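Alpha-galactosidase (Lactobacillus brevis, PDB 3MI6) probably hydrolyses terminal, non-reducing alpha-D-galactose residues in alpha-D-galactosides, as a member of glycoside hydrolase family 36. Local coordinates at residues V457-F461 with Q510-L515; R116-S122 with M539-P543; G686-Q691 with Y703-M708; Y712-I717 with T729-V733. One frame throughout, in Å; residues are numbered along the deposited sequence.

Interaction 1: residues V457-F461 with Q510-L515; sequences VDYLF and QLYARL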
loop_
_atom_site.group_PDB
_atom_site.type_symbol
_atom_site.label_atom_id
_atom_site.label_comp_id
_atom_site.label_asym_id
_atom_site.label_seq_id
_atom_site.Cartn_x
_atom_site.Cartn_y
_atom_site.Cartn_z
ATOM N N VAL D 457 38.219 -0.216 -37.224
ATOM C CA VAL D 457 38.477 0.983 -36.434
ATOM C C VAL D 457 39.434 1.944 -37.165
ATOM O O VAL D 457 39.223 3.164 -37.159
ATOM C CB VAL D 457 38.970 0.624 -34.992
ATOM C CG1 VAL D 457 39.255 1.863 -34.187
ATOM C CG2 VAL D 457 37.922 -0.202 -34.269
ATOM N N ASP D 458 40.453 1.377 -37.822
ATOM C CA ASP D 458 41.450 2.151 -38.579
ATOM C C ASP D 458 40.831 2.907 -39.738
ATOM O O ASP D 458 41.164 4.064 -39.990
ATOM C CB ASP D 458 42.553 1.246 -39.118
ATOM C CG ASP D 458 43.500 0.747 -38.033
ATOM O OD1 ASP D 458 43.554 1.347 -36.926
ATOM O OD2 ASP D 458 44.203 -0.257 -38.310
ATOM N N TYR D 459 39.932 2.236 -40.445
ATOM C CA TYR D 459 39.233 2.827 -41.573
ATOM C C TYR D 459 38.340 3.968 -41.115
ATOM O O TYR D 459 38.224 4.994 -41.793
ATOM C CB TYR D 459 38.409 1.762 -42.305
ATOM C CG TYR D 459 37.517 2.298 -43.401
ATOM C CD1 TYR D 459 38.023 2.581 -44.668
ATOM C CD2 TYR D 459 36.168 2.508 -43.176
ATOM C CE1 TYR D 459 37.197 3.076 -45.685
ATOM C CE2 TYR D 459 35.343 2.997 -44.174
ATOM C CZ TYR D 459 35.860 3.278 -45.427
ATOM O OH TYR D 459 35.028 3.765 -46.407
ATOM N N LEU D 460 37.710 3.787 -39.956
ATOM C CA LEU D 460 36.799 4.796 -39.448
ATOM C C LEU D 460 37.576 5.970 -38.874
ATOM O O LEU D 460 37.244 7.127 -39.142
ATOM C CB LEU D 460 35.851 4.201 -38.411
ATOM C CG LEU D 460 34.871 3.188 -39.000
ATOM C CD1 LEU D 460 34.048 2.539 -37.904
ATOM C CD2 LEU D 460 33.982 3.841 -40.025
ATOM N N PHE D 461 38.619 5.674 -38.101
ATOM C CA PHE D 461 39.457 6.735 -37.570
ATOM C C PHE D 461 40.003 7.613 -38.686
ATOM O O PHE D 461 39.980 8.831 -38.590
ATOM C CB PHE D 461 40.614 6.195 -36.744
ATOM C CG PHE D 461 41.624 7.247 -36.394
ATOM C CD1 PHE D 461 41.480 8.009 -35.245
ATOM C CD2 PHE D 461 42.695 7.499 -37.227
ATOM C CE1 PHE D 461 42.399 8.984 -34.926
ATOM C CE2 PHE D 461 43.613 8.470 -36.918
ATOM C CZ PHE D 461 43.468 9.216 -35.769
ATOM N N GLN D 510 38.040 2.065 -28.504
ATOM C CA GLN D 510 39.196 2.284 -29.367
ATOM C C GLN D 510 38.989 3.530 -30.228
ATOM O O GLN D 510 39.849 4.404 -30.295
ATOM C CB GLN D 510 39.443 1.057 -30.263
ATOM C CG GLN D 510 40.415 0.017 -29.696
ATOM C CD GLN D 510 41.730 0.648 -29.268
ATOM O OE1 GLN D 510 42.586 0.991 -30.113
ATOM N NE2 GLN D 510 41.897 0.824 -27.948
ATOM N N LEU D 511 37.838 3.614 -30.882
ATOM C CA LEU D 511 37.601 4.706 -31.815
ATOM C C LEU D 511 37.484 6.047 -31.099
ATOM O O LEU D 511 37.989 7.063 -31.578
ATOM C CB LEU D 511 36.342 4.453 -32.637
ATOM C CG LEU D 511 36.394 4.876 -34.104
ATOM C CD1 LEU D 511 34.989 5.060 -34.611
ATOM C CD2 LEU D 511 37.196 6.142 -34.310
ATOM N N TYR D 512 36.807 6.053 -29.959
ATOM C CA TYR D 512 36.621 7.283 -29.214
ATOM C C TYR D 512 37.943 7.645 -28.611
ATOM O O TYR D 512 38.257 8.819 -28.433
ATOM C CB TYR D 512 35.622 7.081 -28.075
ATOM C CG TYR D 512 34.221 7.564 -28.340
ATOM C CD1 TYR D 512 33.185 6.668 -28.530
ATOM C CD2 TYR D 512 33.932 8.921 -28.376
ATOM C CE1 TYR D 512 31.897 7.107 -28.766
ATOM C CE2 TYR D 512 32.658 9.375 -28.607
ATOM C CZ TYR D 512 31.637 8.468 -28.799
ATOM O OH TYR D 512 30.352 8.926 -29.029
ATOM N N ALA D 513 38.716 6.630 -28.259
ATOM C CA ALA D 513 39.972 6.878 -27.581
ATOM C C ALA D 513 40.943 7.564 -28.531
ATOM O O ALA D 513 41.636 8.501 -28.150
ATOM C CB ALA D 513 40.554 5.587 -27.032
ATOM N N ARG D 514 40.980 7.116 -29.780
ATOM C CA ARG D 514 41.940 7.655 -30.729
ATOM C C ARG D 514 41.517 9.008 -31.274
ATOM O O ARG D 514 42.352 9.882 -31.482
ATOM C CB ARG D 514 42.206 6.653 -31.849
ATOM C CG ARG D 514 43.068 5.486 -31.384
ATOM C CD ARG D 514 42.976 4.305 -32.319
ATOM N NE ARG D 514 43.633 4.536 -33.602
ATOM C CZ ARG D 514 43.501 3.722 -34.642
ATOM N NH1 ARG D 514 42.733 2.646 -34.535
ATOM N NH2 ARG D 514 44.128 3.981 -35.784
ATOM N N LEU D 515 40.221 9.192 -31.491
ATOM C CA LEU D 515 39.723 10.481 -31.941
ATOM C C LEU D 515 39.890 11.576 -30.880
ATOM O O LEU D 515 40.259 12.702 -31.207
ATOM C CB LEU D 515 38.256 10.377 -32.339
ATOM C CG LEU D 515 37.853 9.582 -33.568
ATOM C CD1 LEU D 515 36.342 9.495 -33.602
ATOM C CD2 LEU D 515 38.392 10.227 -34.832
#
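R514 makes a salt bridge to D458 in which both terminal nitrogens converge on one carboxylate oxygen: NH1 of R514 lies 2.8 Å and NH2 of R514 2.9 Å from OD1 of D458. The same guanidinium lies over the F461 ring, an off-centre cation-pi contact with CZ of R514 4.8 Å from the ring centroid and 28° off its normal. With D458 and F461 three residues apart on their helix, one arginine spans almost a full turn. Beside the polar contacts, L511 is shared: its CD1 lies 4.0 Å from CB of L460, its CD2 4.2 Å from CB of F461, and its CG 4.2 Å from CG1 of V457. CD2 of L515 meets CD1 of F461 at 3.8 Å. L511 and L515 also touch W478 on strand 475-478. The axes run the same way, 39° apart and 9.9 Å at closest approach, as expected for neighbouring outer helices of a (beta/alpha)8 barrel, here those preceding strands 475-478 and 523-526.

Interaction 2: residues R116-S122 with M539-P543; sequences RLANLPS and MYYAP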
loop_
_atom_site.group_PDB
_atom_site.type_symbol
_atom_site.label_atom_id
_atom_site.label_comp_id
_atom_site.label_asym_id
_atom_site.label_seq_id
_atom_site.Cartn_x
_atom_site.Cartn_y
_atom_site.Cartn_z
ATOM N N ARG D 116 44.045 5.542 -14.683
ATOM C CA ARG D 116 43.154 5.020 -15.713
ATOM C C ARG D 116 43.399 3.528 -15.979
ATOM O O ARG D 116 44.455 2.981 -15.636
ATOM C CB ARG D 116 43.309 5.811 -17.009
ATOM C CG ARG D 116 42.586 7.149 -17.025
ATOM C CD ARG D 116 43.208 8.089 -18.045
ATOM N NE ARG D 116 42.635 9.434 -18.001
ATOM C CZ ARG D 116 42.901 10.346 -17.069
ATOM N NH1 ARG D 116 43.729 10.073 -16.067
ATOM N NH2 ARG D 116 42.323 11.533 -17.143
ATOM N N LEU D 117 42.410 2.866 -16.570
ATOM C CA LEU D 117 42.603 1.524 -17.076
ATOM C C LEU D 117 43.159 1.636 -18.494
ATOM O O LEU D 117 42.968 2.646 -19.172
ATOM C CB LEU D 117 41.296 0.749 -17.061
ATOM C CG LEU D 117 40.800 0.389 -15.667
ATOM C CD1 LEU D 117 39.421 -0.302 -15.706
ATOM C CD2 LEU D 117 41.832 -0.465 -14.955
ATOM N N ALA D 118 43.859 0.608 -18.939
ATOM C CA ALA D 118 44.576 0.712 -20.185
ATOM C C ALA D 118 43.621 0.973 -21.337
ATOM O O ALA D 118 43.782 1.956 -22.062
ATOM C CB ALA D 118 45.412 -0.539 -20.437
ATOM N N ASN D 119 42.626 0.107 -21.509
ATOM C CA ASN D 119 41.783 0.197 -22.700
ATOM C C ASN D 119 40.306 0.514 -22.476
ATOM O O ASN D 119 39.545 0.566 -23.439
ATOM C CB ASN D 119 41.896 -1.075 -23.524
ATOM C CG ASN D 119 43.309 -1.373 -23.915
ATOM O OD1 ASN D 119 43.848 -2.436 -23.583
ATOM N ND2 ASN D 119 43.940 -0.424 -24.617
ATOM N N LEU D 120 39.914 0.718 -21.219
ATOM C CA LEU D 120 38.529 0.984 -20.873
ATOM C C LEU D 120 38.372 2.372 -20.271
ATOM O O LEU D 120 39.265 2.851 -19.579
ATOM C CB LEU D 120 38.045 -0.038 -19.845
ATOM C CG LEU D 120 37.661 -1.433 -20.308
ATOM C CD1 LEU D 120 37.554 -2.376 -19.118
ATOM C CD2 LEU D 120 36.360 -1.365 -21.081
ATOM N N PRO D 121 37.226 3.013 -20.517
ATOM C CA PRO D 121 36.874 4.241 -19.793
ATOM C C PRO D 121 36.897 3.922 -18.312
ATOM O O PRO D 121 36.512 2.815 -17.937
ATOM C CB PRO D 121 35.436 4.514 -20.231
ATOM C CG PRO D 121 34.936 3.195 -20.791
ATOM C CD PRO D 121 36.125 2.501 -21.345
ATOM N N SER D 122 37.348 4.847 -17.479
ATOM C CA SER D 122 37.582 4.511 -16.083
ATOM C C SER D 122 37.861 5.728 -15.227
ATOM O O SER D 122 37.870 6.861 -15.706
ATOM C CB SER D 122 38.753 3.532 -15.969
ATOM O OG SER D 122 39.916 4.065 -16.587
HETATM N N MSE D 539 30.410 8.921 -21.101
HETATM C CA MSE D 539 30.700 10.221 -20.516
HETATM C C MSE D 539 32.203 10.440 -20.303
HETATM O O MSE D 539 32.672 11.582 -20.243
HETATM C CB MSE D 539 29.974 10.403 -19.174
HETATM C CG MSE D 539 28.451 10.238 -19.216
HETATM SE SE MSE D 539 27.507 11.359 -20.529
HETATM C CE MSE D 539 25.848 10.347 -20.556
ATOM N N TYR D 540 32.950 9.350 -20.163
ATOM C CA TYR D 540 34.390 9.444 -20.043
ATOM C C TYR D 540 34.966 10.162 -21.258
ATOM O O TYR D 540 35.845 11.004 -21.130
ATOM C CB TYR D 540 34.978 8.051 -19.921
ATOM C CG TYR D 540 36.483 8.001 -19.870
ATOM C CD1 TYR D 540 37.224 7.894 -21.038
ATOM C CD2 TYR D 540 37.164 8.024 -18.657
ATOM C CE1 TYR D 540 38.587 7.832 -21.002
ATOM C CE2 TYR D 540 38.534 7.957 -18.611
ATOM C CZ TYR D 540 39.246 7.862 -19.790
ATOM O OH TYR D 540 40.627 7.793 -19.783
ATOM N N TYR D 541 34.435 9.839 -22.433
ATOM C CA TYR D 541 34.929 10.359 -23.700
ATOM C C TYR D 541 34.098 11.540 -24.157
ATOM O O TYR D 541 34.642 12.559 -24.571
ATOM C CB TYR D 541 34.848 9.273 -24.774
ATOM C CG TYR D 541 35.755 8.101 -24.526
ATOM C CD1 TYR D 541 37.109 8.190 -24.814
ATOM C CD2 TYR D 541 35.266 6.901 -24.014
ATOM C CE1 TYR D 541 37.961 7.130 -24.594
ATOM C CE2 TYR D 541 36.121 5.823 -23.792
ATOM C CZ TYR D 541 37.469 5.956 -24.090
ATOM O OH TYR D 541 38.351 4.930 -23.893
ATOM N N ALA D 542 32.775 11.370 -24.108
ATOM C CA ALA D 542 31.803 12.377 -24.537
ATOM C C ALA D 542 31.054 12.907 -23.316
ATOM O O ALA D 542 30.236 12.192 -22.733
ATOM C CB ALA D 542 30.825 11.762 -25.520
ATOM N N PRO D 543 31.314 14.167 -22.930
ATOM C CA PRO D 543 30.835 14.695 -21.646
ATOM C C PRO D 543 29.325 14.884 -21.616
ATOM O O PRO D 543 28.763 15.128 -20.553
ATOM C CB PRO D 543 31.520 16.048 -21.561
ATOM C CG PRO D 543 31.617 16.474 -23.000
ATOM C CD PRO D 543 31.967 15.206 -23.744
#
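Two consecutive tyrosines receive P121, and their different rotamers explain how. Y540, with chi1 at 177° (t), extends its ring along the 116-122 loop, and the face of that ring lies over CA of P121, 3.8 Å from the centroid and 12° off the normal, a CH-pi contact. CB of P121 lies 3.6 Å from CB of Y540, and the m rotamer of Y541 (chi1 -66°) brings its CE2 to the same CB of P121 at 3.9 Å. The edge of the Y540 ring meets the carbonyl of S122, with CE2 of Y540 3.2 Å from O of S122. At the far end of the ring, OH of Y540 reaches CD of R116 at 3.1 Å. The arginine continues past it to a salt bridge with D126. S122, in the p rotamer, turns its hydroxyl back into its own loop, where OG of S122 accepts a hydrogen bond of 2.8 Å from N of L117. The contact joins a loop of the N-terminal beta domain to the barrel loop ahead of strand 544-546. Its chemistry is largely that of shape and apolar surface: a proline held against aromatic rings, while the R116 guanidinium and the S122 hydroxyl have partners on their own side.

Interaction 3: residues G686-Q691 with Y703-M708; sequences GLRPNQ and YGDELM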
loop_
_atom_site.group_PDB
_atom_site.type_symbol
_atom_site.label_atom_id
_atom_site.label_comp_id
_atom_site.label_asym_id
_atom_site.label_seq_id
_atom_site.Cartn_x
_atom_site.Cartn_y
_atom_site.Cartn_z
ATOM N N GLY D 686 18.160 23.599 -0.490
ATOM C CA GLY D 686 19.540 23.916 -0.782
ATOM C C GLY D 686 20.035 25.318 -0.483
ATOM O O GLY D 686 21.096 25.701 -0.960
ATOM N N LEU D 687 19.308 26.090 0.304
ATOM C CA LEU D 687 19.748 27.453 0.584
ATOM C C LEU D 687 20.399 27.577 1.949
ATOM O O LEU D 687 20.304 26.683 2.783
ATOM C CB LEU D 687 18.575 28.434 0.497
ATOM C CG LEU D 687 17.857 28.553 -0.841
ATOM C CD1 LEU D 687 16.750 29.563 -0.686
ATOM C CD2 LEU D 687 18.815 28.949 -1.957
ATOM N N ARG D 688 21.049 28.707 2.167
ATOM C CA ARG D 688 21.604 29.026 3.471
ATOM C C ARG D 688 20.514 29.617 4.362
ATOM O O ARG D 688 19.915 30.629 4.022
ATOM C CB ARG D 688 22.783 29.999 3.334
ATOM C CG ARG D 688 24.117 29.339 2.996
ATOM C CD ARG D 688 25.192 30.360 2.540
ATOM N NE ARG D 688 26.398 29.682 2.051
ATOM C CZ ARG D 688 27.502 30.296 1.622
ATOM N NH1 ARG D 688 27.575 31.627 1.619
ATOM N NH2 ARG D 688 28.534 29.572 1.182
ATOM N N PRO D 689 20.266 28.988 5.514
ATOM C CA PRO D 689 19.188 29.364 6.433
ATOM C C PRO D 689 19.176 30.842 6.831
ATOM O O PRO D 689 18.100 31.430 6.893
ATOM C CB PRO D 689 19.471 28.514 7.667
ATOM C CG PRO D 689 20.244 27.360 7.168
ATOM C CD PRO D 689 21.058 27.854 6.015
ATOM N N ASN D 690 20.334 31.432 7.103
ATOM C CA ASN D 690 20.374 32.762 7.698
ATOM C C ASN D 690 20.734 33.848 6.698
ATOM O O ASN D 690 21.004 34.992 7.095
ATOM C CB ASN D 690 21.381 32.819 8.856
ATOM C CG ASN D 690 21.085 31.821 9.956
ATOM O OD1 ASN D 690 19.955 31.700 10.421
ATOM N ND2 ASN D 690 22.119 31.108 10.392
ATOM N N GLN D 691 20.785 33.488 5.418
ATOM C CA GLN D 691 21.070 34.458 4.363
ATOM C C GLN D 691 19.757 35.074 3.868
ATOM O O GLN D 691 18.725 34.403 3.806
ATOM C CB GLN D 691 21.825 33.793 3.204
ATOM C CG GLN D 691 21.922 34.624 1.906
ATOM C CD GLN D 691 22.933 35.774 1.968
ATOM O OE1 GLN D 691 24.092 35.581 2.334
ATOM N NE2 GLN D 691 22.497 36.970 1.578
ATOM N N TYR D 703 14.463 35.256 4.490
ATOM C CA TYR D 703 15.541 34.397 4.973
ATOM C C TYR D 703 15.438 32.992 4.377
ATOM O O TYR D 703 14.340 32.456 4.165
ATOM C CB TYR D 703 15.560 34.339 6.503
ATOM C CG TYR D 703 16.225 35.538 7.127
ATOM C CD1 TYR D 703 15.528 36.724 7.345
ATOM C CD2 TYR D 703 17.562 35.498 7.481
ATOM C CE1 TYR D 703 16.150 37.824 7.908
ATOM C CE2 TYR D 703 18.190 36.600 8.041
ATOM C CZ TYR D 703 17.480 37.749 8.253
ATOM O OH TYR D 703 18.131 38.814 8.817
ATOM N N GLY D 704 16.594 32.404 4.102
ATOM C CA GLY D 704 16.651 31.058 3.592
ATOM C C GLY D 704 15.675 30.153 4.306
ATOM O O GLY D 704 14.995 29.360 3.657
ATOM N N ASP D 705 15.578 30.259 5.631
ATOM C CA ASP D 705 14.711 29.334 6.357
ATOM C C ASP D 705 13.205 29.582 6.193
ATOM O O ASP D 705 12.404 28.660 6.374
ATOM C CB ASP D 705 15.123 29.147 7.829
ATOM C CG ASP D 705 15.055 30.426 8.654
ATOM O OD1 ASP D 705 14.702 31.510 8.139
ATOM O OD2 ASP D 705 15.368 30.331 9.856
ATOM N N GLU D 706 12.822 30.808 5.835
ATOM C CA GLU D 706 11.422 31.084 5.506
ATOM C C GLU D 706 11.114 30.300 4.244
ATOM O O GLU D 706 10.130 29.578 4.180
ATOM C CB GLU D 706 11.174 32.570 5.238
ATOM C CG GLU D 706 11.215 33.487 6.463
ATOM C CD GLU D 706 11.314 34.978 6.088
ATOM O OE1 GLU D 706 10.330 35.561 5.549
ATOM O OE2 GLU D 706 12.385 35.567 6.336
ATOM N N LEU D 707 11.988 30.429 3.250
ATOM C CA LEU D 707 11.725 29.871 1.941
ATOM C C LEU D 707 11.767 28.352 1.937
ATOM O O LEU D 707 11.175 27.721 1.063
ATOM C CB LEU D 707 12.710 30.425 0.935
ATOM C CG LEU D 707 12.555 31.927 0.753
ATOM C CD1 LEU D 707 13.644 32.438 -0.187
ATOM C CD2 LEU D 707 11.147 32.264 0.239
HETATM N N MSE D 708 12.432 27.772 2.932
HETATM C CA MSE D 708 12.626 26.327 3.007
HETATM C C MSE D 708 11.687 25.589 3.960
HETATM O O MSE D 708 11.405 24.418 3.755
HETATM C CB MSE D 708 14.064 26.011 3.416
HETATM C CG MSE D 708 15.069 26.133 2.291
HETATM SE SE MSE D 708 16.840 25.481 2.829
HETATM C CE MSE D 708 17.309 26.837 4.178
#
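This is a backbone-led contact between a turn and the start of a helix, in the C-terminal beta domain. The type I turn R688-Q691 precedes strand 692-695, and helix 704-710 follows the antiparallel partner strand 702-703, so the two segments meet at the open end of one hairpin. Two hydrogen bonds establish the junction: N of G704 to O of Q691 at 2.9 Å and N of D705 to O of P689 at 3.1 Å. Both donors belong to the first helical turn, whose amides lack acceptors within the helix. The fit at G704 is close, its CA making a CA-H...O contact of 3.3 Å with O of R688; an ideal CB there would fall 1.9 Å from that oxygen, a clash. Selenomethionine M708 covers the turn from one helical turn further on, its SE 4.1 Å from CB of L687 and its CE 4.2 Å from CG of P689. D705 and E706 direct their carboxylates to H41 and Q43 of the second subunit, and Y703 stacks on the same H41. With Y703 at the N-cap, OE2 of E706 accepts a 2.8 Å hydrogen bond from N of Y703; this is one of the two bonds of a capping box, which stays incomplete because the Y703 side chain gives no return bond.

Interaction 4: residues Y712-I717 with T729-V733; sequences YFVPTI and TQLFV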
loop_
_atom_site.group_PDB
_atom_site.type_symbol
_atom_site.label_atom_id
_atom_site.label_comp_id
_atom_site.label_asym_id
_atom_site.label_seq_id
_atom_site.Cartn_x
_atom_site.Cartn_y
_atom_site.Cartn_z
ATOM N N TYR D 712 6.990 29.357 -0.099
ATOM C CA TYR D 712 6.733 30.568 -0.850
ATOM C C TYR D 712 5.354 30.406 -1.481
ATOM O O TYR D 712 5.068 29.395 -2.124
ATOM C CB TYR D 712 7.811 30.754 -1.916
ATOM C CG TYR D 712 7.810 32.089 -2.621
ATOM C CD1 TYR D 712 7.553 32.170 -3.990
ATOM C CD2 TYR D 712 8.088 33.267 -1.938
ATOM C CE1 TYR D 712 7.556 33.387 -4.652
ATOM C CE2 TYR D 712 8.097 34.488 -2.597
ATOM C CZ TYR D 712 7.827 34.536 -3.952
ATOM O OH TYR D 712 7.824 35.730 -4.623
ATOM N N PHE D 713 4.480 31.377 -1.247
ATOM C CA PHE D 713 3.167 31.347 -1.854
ATOM C C PHE D 713 3.307 31.638 -3.343
ATOM O O PHE D 713 3.973 32.601 -3.741
ATOM C CB PHE D 713 2.245 32.373 -1.194
ATOM C CG PHE D 713 0.887 32.452 -1.819
ATOM C CD1 PHE D 713 0.716 33.049 -3.056
ATOM C CD2 PHE D 713 -0.217 31.944 -1.170
ATOM C CE1 PHE D 713 -0.519 33.126 -3.643
ATOM C CE2 PHE D 713 -1.469 32.016 -1.759
ATOM C CZ PHE D 713 -1.616 32.613 -2.999
ATOM N N VAL D 714 2.687 30.802 -4.167
ATOM C CA VAL D 714 2.689 31.048 -5.597
ATOM C C VAL D 714 1.283 31.243 -6.147
ATOM O O VAL D 714 0.402 30.409 -5.932
ATOM C CB VAL D 714 3.365 29.924 -6.366
ATOM C CG1 VAL D 714 3.488 30.309 -7.834
ATOM C CG2 VAL D 714 4.725 29.674 -5.788
ATOM N N PRO D 715 1.072 32.363 -6.853
ATOM C CA PRO D 715 -0.143 32.675 -7.609
ATOM C C PRO D 715 -0.720 31.459 -8.313
ATOM O O PRO D 715 -0.005 30.715 -8.997
ATOM C CB PRO D 715 0.361 33.649 -8.670
ATOM C CG PRO D 715 1.452 34.381 -7.991
ATOM C CD PRO D 715 2.097 33.408 -7.018
ATOM N N THR D 716 -2.019 31.270 -8.138
ATOM C CA THR D 716 -2.756 30.277 -8.891
ATOM C C THR D 716 -2.637 30.528 -10.409
ATOM O O THR D 716 -2.501 31.669 -10.857
ATOM C CB THR D 716 -4.232 30.277 -8.446
ATOM O OG1 THR D 716 -4.287 30.173 -7.016
ATOM C CG2 THR D 716 -4.967 29.118 -9.050
ATOM N N ILE D 717 -2.667 29.449 -11.183
ATOM C CA ILE D 717 -2.705 29.544 -12.627
ATOM C C ILE D 717 -4.144 29.741 -13.119
ATOM O O ILE D 717 -4.981 28.843 -13.004
ATOM C CB ILE D 717 -2.070 28.301 -13.266
ATOM C CG1 ILE D 717 -0.649 28.124 -12.728
ATOM C CG2 ILE D 717 -2.072 28.413 -14.787
ATOM C CD1 ILE D 717 -0.297 26.689 -12.438
ATOM N N THR D 729 4.592 26.575 -16.519
ATOM C CA THR D 729 5.840 26.703 -15.805
ATOM C C THR D 729 5.913 27.964 -14.969
ATOM O O THR D 729 5.593 29.051 -15.429
ATOM C CB THR D 729 7.013 26.748 -16.764
ATOM O OG1 THR D 729 6.930 25.636 -17.669
ATOM C CG2 THR D 729 8.313 26.711 -15.975
ATOM N N GLN D 730 6.346 27.799 -13.732
ATOM C CA GLN D 730 6.682 28.903 -12.861
ATOM C C GLN D 730 8.178 28.828 -12.523
ATOM O O GLN D 730 8.654 27.846 -11.957
ATOM C CB GLN D 730 5.818 28.837 -11.610
ATOM C CG GLN D 730 4.347 29.049 -11.899
ATOM C CD GLN D 730 3.429 28.258 -10.979
ATOM O OE1 GLN D 730 3.651 27.077 -10.705
ATOM N NE2 GLN D 730 2.373 28.900 -10.524
ATOM N N LEU D 731 8.899 29.879 -12.896
ATOM C CA LEU D 731 10.330 29.996 -12.700
ATOM C C LEU D 731 10.605 30.949 -11.545
ATOM O O LEU D 731 9.892 31.930 -11.360
ATOM C CB LEU D 731 10.949 30.572 -13.959
ATOM C CG LEU D 731 12.171 29.938 -14.607
ATOM C CD1 LEU D 731 11.986 28.442 -14.854
ATOM C CD2 LEU D 731 12.418 30.678 -15.901
ATOM N N PHE D 732 11.653 30.662 -10.783
ATOM C CA PHE D 732 11.998 31.412 -9.593
ATOM C C PHE D 732 13.506 31.693 -9.536
ATOM O O PHE D 732 14.289 30.826 -9.142
ATOM C CB PHE D 732 11.613 30.603 -8.366
ATOM C CG PHE D 732 10.150 30.310 -8.269
ATOM C CD1 PHE D 732 9.266 31.265 -7.794
ATOM C CD2 PHE D 732 9.652 29.066 -8.620
ATOM C CE1 PHE D 732 7.916 30.985 -7.693
ATOM C CE2 PHE D 732 8.291 28.789 -8.513
ATOM C CZ PHE D 732 7.431 29.744 -8.060
ATOM N N VAL D 733 13.910 32.899 -9.926
ATOM C CA VAL D 733 15.305 33.318 -9.825
ATOM C C VAL D 733 15.611 33.884 -8.435
ATOM O O VAL D 733 15.055 34.911 -8.029
ATOM C CB VAL D 733 15.620 34.394 -10.866
ATOM C CG1 VAL D 733 17.074 34.796 -10.792
ATOM C CG2 VAL D 733 15.251 33.907 -12.258
#
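Two beta layers face each other here, in the manner of the beta-sandwich C-terminal domain of this family: strand 712-714 belongs to a two-stranded sheet with 680-682, and strand 729-733 to the larger antiparallel sheet. The evidence is in the axes, which are 10.8 Å apart at closest approach with their directions 145° apart, too distant for shared backbone bonding. Each strand pairs within its own layer instead, V714 with T680 and F732 with A666. Alternation sets which side chains meet, with Y712 and V714 pointing across to Q730 and F732, while F713, L731 and V733 are out of reach. Among the apolar contacts, CG2 of V714 lies 3.5 Å from CZ of F732. The aromatic pair Y712 and F732 has centroids 6.0 Å apart and planes at 89°, an oblique arrangement in which CE1 of Y712 and CE1 of F732 approach to 3.9 Å. The polar ends of Y712 and Q730 bond outside the two segments, OH of Y712 to D698 and OE1 of Q730 to R668. Separately, T716 links its segment to E53 and R55 of the second subunit. The amide of Q730 reaches the 712-717 segment. Its NE2 lies 3.8 Å from CG1 of I717, 3.4 Å from O of P715 at an angle too poor for a hydrogen bond, and 3.2 Å from CG1 of V714.

Interactions 1 and 2 form one continuous region, with centres 14 Å apart and interaction 1 nested inside the long chain loop that interaction 2 closes. Y541 bridges them: its CE1 lies 3.6 Å from CA of A513 and its CG 3.7 Å from CB of Y512. In interaction 1 the L511 side chain is about 3 Å from that of W478, a predicted substrate-binding residue, and about 12 Å from that of the predicted nucleophile D479; in interaction 2 the Y541 side chain is about 7 Å from that of W478. Interactions 3 and 4, 17 Å apart between centres, touch through CD2 of L707 and CD2 of Y712 at 3.9 Å. They lie 39 to 50 Å from the other two between centres, and both touch the second subunit.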